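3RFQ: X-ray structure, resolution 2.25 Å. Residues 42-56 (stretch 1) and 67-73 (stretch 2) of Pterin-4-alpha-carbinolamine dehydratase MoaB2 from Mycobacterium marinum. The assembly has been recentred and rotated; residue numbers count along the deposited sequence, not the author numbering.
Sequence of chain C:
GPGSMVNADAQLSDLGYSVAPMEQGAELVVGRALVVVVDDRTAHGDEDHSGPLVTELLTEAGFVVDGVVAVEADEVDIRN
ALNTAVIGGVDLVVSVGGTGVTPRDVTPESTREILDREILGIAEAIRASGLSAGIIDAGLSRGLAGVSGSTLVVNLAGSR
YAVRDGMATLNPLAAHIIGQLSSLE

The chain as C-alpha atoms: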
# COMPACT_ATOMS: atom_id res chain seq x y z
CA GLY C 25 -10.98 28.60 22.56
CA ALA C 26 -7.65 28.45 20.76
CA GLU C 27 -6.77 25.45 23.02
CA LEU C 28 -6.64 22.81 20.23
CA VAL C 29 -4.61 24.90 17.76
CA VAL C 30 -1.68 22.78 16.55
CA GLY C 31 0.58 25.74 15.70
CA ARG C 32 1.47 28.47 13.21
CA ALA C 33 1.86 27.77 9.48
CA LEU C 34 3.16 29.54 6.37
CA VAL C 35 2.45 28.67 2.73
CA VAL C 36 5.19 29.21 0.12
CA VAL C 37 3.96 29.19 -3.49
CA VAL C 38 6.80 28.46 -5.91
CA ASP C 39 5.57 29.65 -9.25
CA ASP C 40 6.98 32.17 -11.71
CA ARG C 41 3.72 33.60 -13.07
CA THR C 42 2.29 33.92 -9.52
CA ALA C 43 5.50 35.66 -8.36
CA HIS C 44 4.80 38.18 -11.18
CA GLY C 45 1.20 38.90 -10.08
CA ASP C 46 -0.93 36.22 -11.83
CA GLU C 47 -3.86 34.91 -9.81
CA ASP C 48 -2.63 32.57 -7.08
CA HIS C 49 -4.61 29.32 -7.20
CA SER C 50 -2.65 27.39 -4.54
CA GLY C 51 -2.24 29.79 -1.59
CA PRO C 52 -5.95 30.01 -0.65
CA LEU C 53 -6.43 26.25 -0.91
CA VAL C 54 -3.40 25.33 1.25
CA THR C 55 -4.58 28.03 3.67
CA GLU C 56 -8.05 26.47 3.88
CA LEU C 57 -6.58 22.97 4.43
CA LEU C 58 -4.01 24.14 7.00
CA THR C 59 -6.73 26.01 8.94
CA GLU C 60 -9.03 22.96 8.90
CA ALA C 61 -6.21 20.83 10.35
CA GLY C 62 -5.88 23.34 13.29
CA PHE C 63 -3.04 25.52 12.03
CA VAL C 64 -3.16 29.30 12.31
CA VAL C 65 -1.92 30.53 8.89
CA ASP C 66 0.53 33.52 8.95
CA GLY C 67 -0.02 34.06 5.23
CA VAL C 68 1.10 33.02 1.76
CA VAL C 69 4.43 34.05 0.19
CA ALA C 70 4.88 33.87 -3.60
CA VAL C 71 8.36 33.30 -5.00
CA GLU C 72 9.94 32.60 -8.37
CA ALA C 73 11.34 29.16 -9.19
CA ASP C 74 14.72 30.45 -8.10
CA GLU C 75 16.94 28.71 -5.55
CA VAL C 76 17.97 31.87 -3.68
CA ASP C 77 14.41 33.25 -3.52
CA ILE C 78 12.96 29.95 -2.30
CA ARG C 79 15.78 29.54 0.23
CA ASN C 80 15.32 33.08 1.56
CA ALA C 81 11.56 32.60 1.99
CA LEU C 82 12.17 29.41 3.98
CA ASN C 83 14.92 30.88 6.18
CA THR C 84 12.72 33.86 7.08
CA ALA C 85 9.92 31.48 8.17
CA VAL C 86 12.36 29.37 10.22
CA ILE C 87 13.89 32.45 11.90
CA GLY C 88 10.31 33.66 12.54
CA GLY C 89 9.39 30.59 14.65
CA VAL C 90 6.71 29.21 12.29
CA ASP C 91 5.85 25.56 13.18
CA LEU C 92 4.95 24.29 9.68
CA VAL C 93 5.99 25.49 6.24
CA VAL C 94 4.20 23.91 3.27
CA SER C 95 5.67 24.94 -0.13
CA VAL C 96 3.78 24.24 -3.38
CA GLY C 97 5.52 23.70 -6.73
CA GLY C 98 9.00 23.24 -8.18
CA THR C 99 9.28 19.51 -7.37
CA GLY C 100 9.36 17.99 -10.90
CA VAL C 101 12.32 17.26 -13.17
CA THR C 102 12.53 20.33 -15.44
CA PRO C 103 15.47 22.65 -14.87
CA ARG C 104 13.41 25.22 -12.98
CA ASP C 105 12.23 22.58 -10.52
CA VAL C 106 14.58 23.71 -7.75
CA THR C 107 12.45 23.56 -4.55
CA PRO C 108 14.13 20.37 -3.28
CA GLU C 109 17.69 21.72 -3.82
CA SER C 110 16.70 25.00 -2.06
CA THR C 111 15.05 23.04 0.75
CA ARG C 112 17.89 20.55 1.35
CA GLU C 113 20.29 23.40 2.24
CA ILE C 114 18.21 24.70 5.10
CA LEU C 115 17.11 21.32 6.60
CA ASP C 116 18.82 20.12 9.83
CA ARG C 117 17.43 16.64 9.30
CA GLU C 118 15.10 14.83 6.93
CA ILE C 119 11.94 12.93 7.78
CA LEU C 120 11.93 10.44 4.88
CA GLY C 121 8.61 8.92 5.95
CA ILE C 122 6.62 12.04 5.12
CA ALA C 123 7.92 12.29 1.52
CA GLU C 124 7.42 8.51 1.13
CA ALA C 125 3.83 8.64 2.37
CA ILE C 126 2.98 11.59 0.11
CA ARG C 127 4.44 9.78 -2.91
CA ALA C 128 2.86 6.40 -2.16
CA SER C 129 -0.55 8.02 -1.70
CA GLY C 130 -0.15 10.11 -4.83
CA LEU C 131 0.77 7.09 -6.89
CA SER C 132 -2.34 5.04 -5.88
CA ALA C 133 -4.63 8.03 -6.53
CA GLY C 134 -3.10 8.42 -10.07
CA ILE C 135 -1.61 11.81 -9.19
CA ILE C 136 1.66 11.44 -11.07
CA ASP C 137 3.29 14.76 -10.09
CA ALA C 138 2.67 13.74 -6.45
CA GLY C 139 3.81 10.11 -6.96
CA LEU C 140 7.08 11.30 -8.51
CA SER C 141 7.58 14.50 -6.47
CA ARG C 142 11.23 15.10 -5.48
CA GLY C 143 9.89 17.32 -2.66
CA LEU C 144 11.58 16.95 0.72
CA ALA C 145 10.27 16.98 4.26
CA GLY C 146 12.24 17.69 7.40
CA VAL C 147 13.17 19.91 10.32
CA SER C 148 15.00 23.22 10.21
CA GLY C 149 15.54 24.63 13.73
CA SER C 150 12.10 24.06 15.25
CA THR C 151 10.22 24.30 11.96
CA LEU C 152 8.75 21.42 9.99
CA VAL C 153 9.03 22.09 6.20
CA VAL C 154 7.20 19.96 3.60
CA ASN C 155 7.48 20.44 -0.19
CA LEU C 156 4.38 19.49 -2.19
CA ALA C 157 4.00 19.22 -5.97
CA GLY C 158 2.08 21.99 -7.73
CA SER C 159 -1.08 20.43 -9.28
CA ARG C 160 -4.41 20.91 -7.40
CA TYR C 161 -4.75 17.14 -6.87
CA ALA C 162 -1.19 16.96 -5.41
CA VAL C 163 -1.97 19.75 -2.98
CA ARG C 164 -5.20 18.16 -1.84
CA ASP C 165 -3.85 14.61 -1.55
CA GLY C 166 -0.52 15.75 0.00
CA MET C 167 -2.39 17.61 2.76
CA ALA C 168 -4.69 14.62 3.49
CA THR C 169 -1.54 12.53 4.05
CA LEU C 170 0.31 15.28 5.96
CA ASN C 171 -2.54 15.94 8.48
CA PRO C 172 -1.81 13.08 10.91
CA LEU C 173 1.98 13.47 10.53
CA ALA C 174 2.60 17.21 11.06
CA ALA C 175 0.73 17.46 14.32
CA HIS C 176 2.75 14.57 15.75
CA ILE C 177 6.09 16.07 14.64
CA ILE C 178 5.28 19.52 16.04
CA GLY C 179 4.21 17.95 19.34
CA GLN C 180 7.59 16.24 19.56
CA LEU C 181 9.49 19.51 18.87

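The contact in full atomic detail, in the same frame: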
# COMPACT_ATOMS: atom_id res chain seq x y z
N THR C 42 2.85 33.44 -10.78
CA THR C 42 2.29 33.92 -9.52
C THR C 42 3.21 34.95 -8.85
O THR C 42 2.73 35.98 -8.34
CB THR C 42 1.98 32.74 -8.54
OG1 THR C 42 1.19 31.75 -9.21
CG2 THR C 42 1.23 33.25 -7.30
N ALA C 43 4.52 34.69 -8.85
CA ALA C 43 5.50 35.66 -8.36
C ALA C 43 5.41 37.01 -9.10
O ALA C 43 5.73 38.05 -8.52
CB ALA C 43 6.90 35.10 -8.42
N HIS C 44 4.99 36.97 -10.37
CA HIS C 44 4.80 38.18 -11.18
C HIS C 44 3.35 38.70 -11.23
O HIS C 44 2.97 39.44 -12.15
CB HIS C 44 5.36 37.98 -12.59
CG HIS C 44 6.85 37.78 -12.63
ND1 HIS C 44 7.43 36.53 -12.62
CD2 HIS C 44 7.87 38.67 -12.67
CE1 HIS C 44 8.75 36.66 -12.65
NE2 HIS C 44 9.04 37.95 -12.69
N GLY C 45 2.53 38.30 -10.25
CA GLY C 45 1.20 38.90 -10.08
C GLY C 45 -0.02 38.21 -10.69
O GLY C 45 -1.14 38.72 -10.53
N ASP C 46 0.18 37.09 -11.39
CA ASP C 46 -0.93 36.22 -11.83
C ASP C 46 -1.71 35.70 -10.63
O ASP C 46 -1.15 35.57 -9.53
CB ASP C 46 -0.42 35.01 -12.62
CG ASP C 46 -0.48 35.20 -14.13
OD1 ASP C 46 -0.71 36.33 -14.61
OD2 ASP C 46 -0.27 34.19 -14.84
N GLU C 47 -2.99 35.41 -10.86
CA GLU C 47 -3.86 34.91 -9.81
C GLU C 47 -3.28 33.65 -9.17
O GLU C 47 -2.95 32.69 -9.87
CB GLU C 47 -5.27 34.65 -10.34
CG GLU C 47 -6.30 34.39 -9.22
CD GLU C 47 -7.61 33.80 -9.73
OE1 GLU C 47 -7.94 33.99 -10.92
OE2 GLU C 47 -8.32 33.15 -8.93
N ASP C 48 -3.15 33.69 -7.85
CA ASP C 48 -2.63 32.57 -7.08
C ASP C 48 -3.75 31.57 -6.80
O ASP C 48 -4.70 31.89 -6.08
CB ASP C 48 -2.01 33.05 -5.77
CG ASP C 48 -1.66 31.91 -4.81
OD1 ASP C 48 -1.68 30.72 -5.21
OD2 ASP C 48 -1.37 32.22 -3.64
N HIS C 49 -3.60 30.36 -7.35
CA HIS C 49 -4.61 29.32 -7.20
C HIS C 49 -4.32 28.39 -6.02
O HIS C 49 -5.24 27.78 -5.46
CB HIS C 49 -4.75 28.52 -8.51
CG HIS C 49 -5.36 29.31 -9.63
ND1 HIS C 49 -4.68 29.59 -10.80
CD2 HIS C 49 -6.58 29.89 -9.77
CE1 HIS C 49 -5.46 30.29 -11.61
NE2 HIS C 49 -6.62 30.49 -11.00
N SER C 50 -3.05 28.32 -5.61
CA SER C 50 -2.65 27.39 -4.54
C SER C 50 -2.72 27.94 -3.11
O SER C 50 -3.16 27.23 -2.21
CB SER C 50 -1.25 26.84 -4.81
OG SER C 50 -1.25 26.08 -6.00
N GLY C 51 -2.25 29.17 -2.90
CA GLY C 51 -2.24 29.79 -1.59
C GLY C 51 -3.55 29.64 -0.83
O GLY C 51 -3.55 29.07 0.28
N PRO C 52 -4.68 30.11 -1.41
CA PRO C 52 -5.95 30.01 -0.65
C PRO C 52 -6.35 28.58 -0.28
O PRO C 52 -6.94 28.36 0.81
CB PRO C 52 -7.01 30.66 -1.57
CG PRO C 52 -6.21 31.60 -2.49
CD PRO C 52 -4.82 30.90 -2.65
N LEU C 53 -6.04 27.64 -1.17
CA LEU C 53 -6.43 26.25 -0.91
C LEU C 53 -5.60 25.66 0.24
O LEU C 53 -6.16 25.08 1.19
CB LEU C 53 -6.34 25.39 -2.18
CG LEU C 53 -6.61 23.90 -1.98
CD1 LEU C 53 -7.99 23.62 -1.33
CD2 LEU C 53 -6.43 23.10 -3.29
N VAL C 54 -4.28 25.81 0.16
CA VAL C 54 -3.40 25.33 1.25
C VAL C 54 -3.79 26.02 2.56
O VAL C 54 -3.80 25.39 3.60
CB VAL C 54 -1.86 25.48 0.93
CG1 VAL C 54 -1.00 24.84 2.04
CG2 VAL C 54 -1.52 24.79 -0.40
N THR C 55 -4.19 27.29 2.49
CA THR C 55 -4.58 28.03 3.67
C THR C 55 -5.83 27.41 4.30
O THR C 55 -5.85 27.19 5.52
CB THR C 55 -4.83 29.50 3.33
OG1 THR C 55 -3.60 30.07 2.86
CG2 THR C 55 -5.35 30.29 4.56
N GLU C 56 -6.84 27.14 3.46
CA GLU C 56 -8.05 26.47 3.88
C GLU C 56 -7.78 25.12 4.55
O GLU C 56 -8.34 24.83 5.61
CB GLU C 56 -9.00 26.28 2.69
CG GLU C 56 -10.30 25.55 3.04
CD GLU C 56 -10.99 24.89 1.82
OE1 GLU C 56 -10.61 25.14 0.65
OE2 GLU C 56 -11.96 24.13 2.02
N GLY C 67 0.20 33.50 6.55
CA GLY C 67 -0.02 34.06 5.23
C GLY C 67 0.54 33.17 4.14
O GLY C 67 0.91 32.03 4.39
N VAL C 68 0.57 33.70 2.93
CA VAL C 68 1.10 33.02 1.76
C VAL C 68 2.19 33.92 1.21
O VAL C 68 2.00 35.13 1.14
CB VAL C 68 0.02 32.89 0.65
CG1 VAL C 68 0.59 32.22 -0.60
CG2 VAL C 68 -1.22 32.15 1.14
N VAL C 69 3.32 33.32 0.81
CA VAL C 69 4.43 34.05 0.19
C VAL C 69 4.70 33.47 -1.20
O VAL C 69 4.91 32.25 -1.33
CB VAL C 69 5.72 33.98 1.06
CG1 VAL C 69 6.93 34.51 0.30
CG2 VAL C 69 5.52 34.73 2.38
N ALA C 70 4.67 34.32 -2.22
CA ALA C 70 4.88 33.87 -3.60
C ALA C 70 6.33 34.13 -3.97
O ALA C 70 6.85 35.22 -3.73
CB ALA C 70 3.92 34.60 -4.59
N VAL C 71 7.00 33.12 -4.51
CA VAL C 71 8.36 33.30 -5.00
C VAL C 71 8.53 32.66 -6.37
O VAL C 71 7.78 31.75 -6.73
CB VAL C 71 9.43 32.72 -4.05
CG1 VAL C 71 9.58 33.57 -2.83
CG2 VAL C 71 9.11 31.25 -3.68
N GLU C 72 9.53 33.16 -7.10
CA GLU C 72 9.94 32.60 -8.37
C GLU C 72 10.60 31.25 -8.15
O GLU C 72 11.06 30.95 -7.04
CB GLU C 72 10.97 33.51 -9.05
CG GLU C 72 10.47 34.82 -9.55
CD GLU C 72 11.58 35.64 -10.17
OE1 GLU C 72 11.80 36.76 -9.69
OE2 GLU C 72 12.26 35.17 -11.12
N ALA C 73 10.65 30.44 -9.21
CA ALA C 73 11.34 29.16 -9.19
C ALA C 73 12.84 29.44 -9.27
O ALA C 73 13.51 29.18 -10.27
CB ALA C 73 10.89 28.30 -10.35

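The strand 67-71 lies against two separate parts of stretch 1, the end of one helix at T42 and A43 and the first turns of the next, beginning near G51. No hydrogen bond crosses between the stretches, and the contact, 323 Å² in all, rests on van der Waals packing.

V68 covers the most surface. Its side chain, chi1 in t, points toward the second helix, where CG2 lies 3.8 Å from G51 CA and 3.6 Å from T55 OG1, while CG1 approaches D48 OD2 at 3.6 Å. These polar neighbours have partners of their own: D48 OD1 caps the helix by accepting from G51 N (2.8 Å) and, weakly, from S50 N (2.8 Å), and T55 OG1 donates to G51 O (2.8 Å). The lack of a side chain at G51 matters here, because a CB would clash with both V68 CG1 and D48 OD2.

A43 anchors the other end. Its CB points toward the strand's end and sits 3.5 Å from E72 N and 3.6 Å from V71 C, packing on backbone. A70, two residues along the strand from V68, also points toward stretch 1; its CB meets T42 CG2 at 4.1 Å and A43 CA at 4.2 Å. Beyond it, E72 CG rests 3.8 Å from A43 CB, and E72 CD approaches CE1 of the poorly ordered H44 at 3.9 Å.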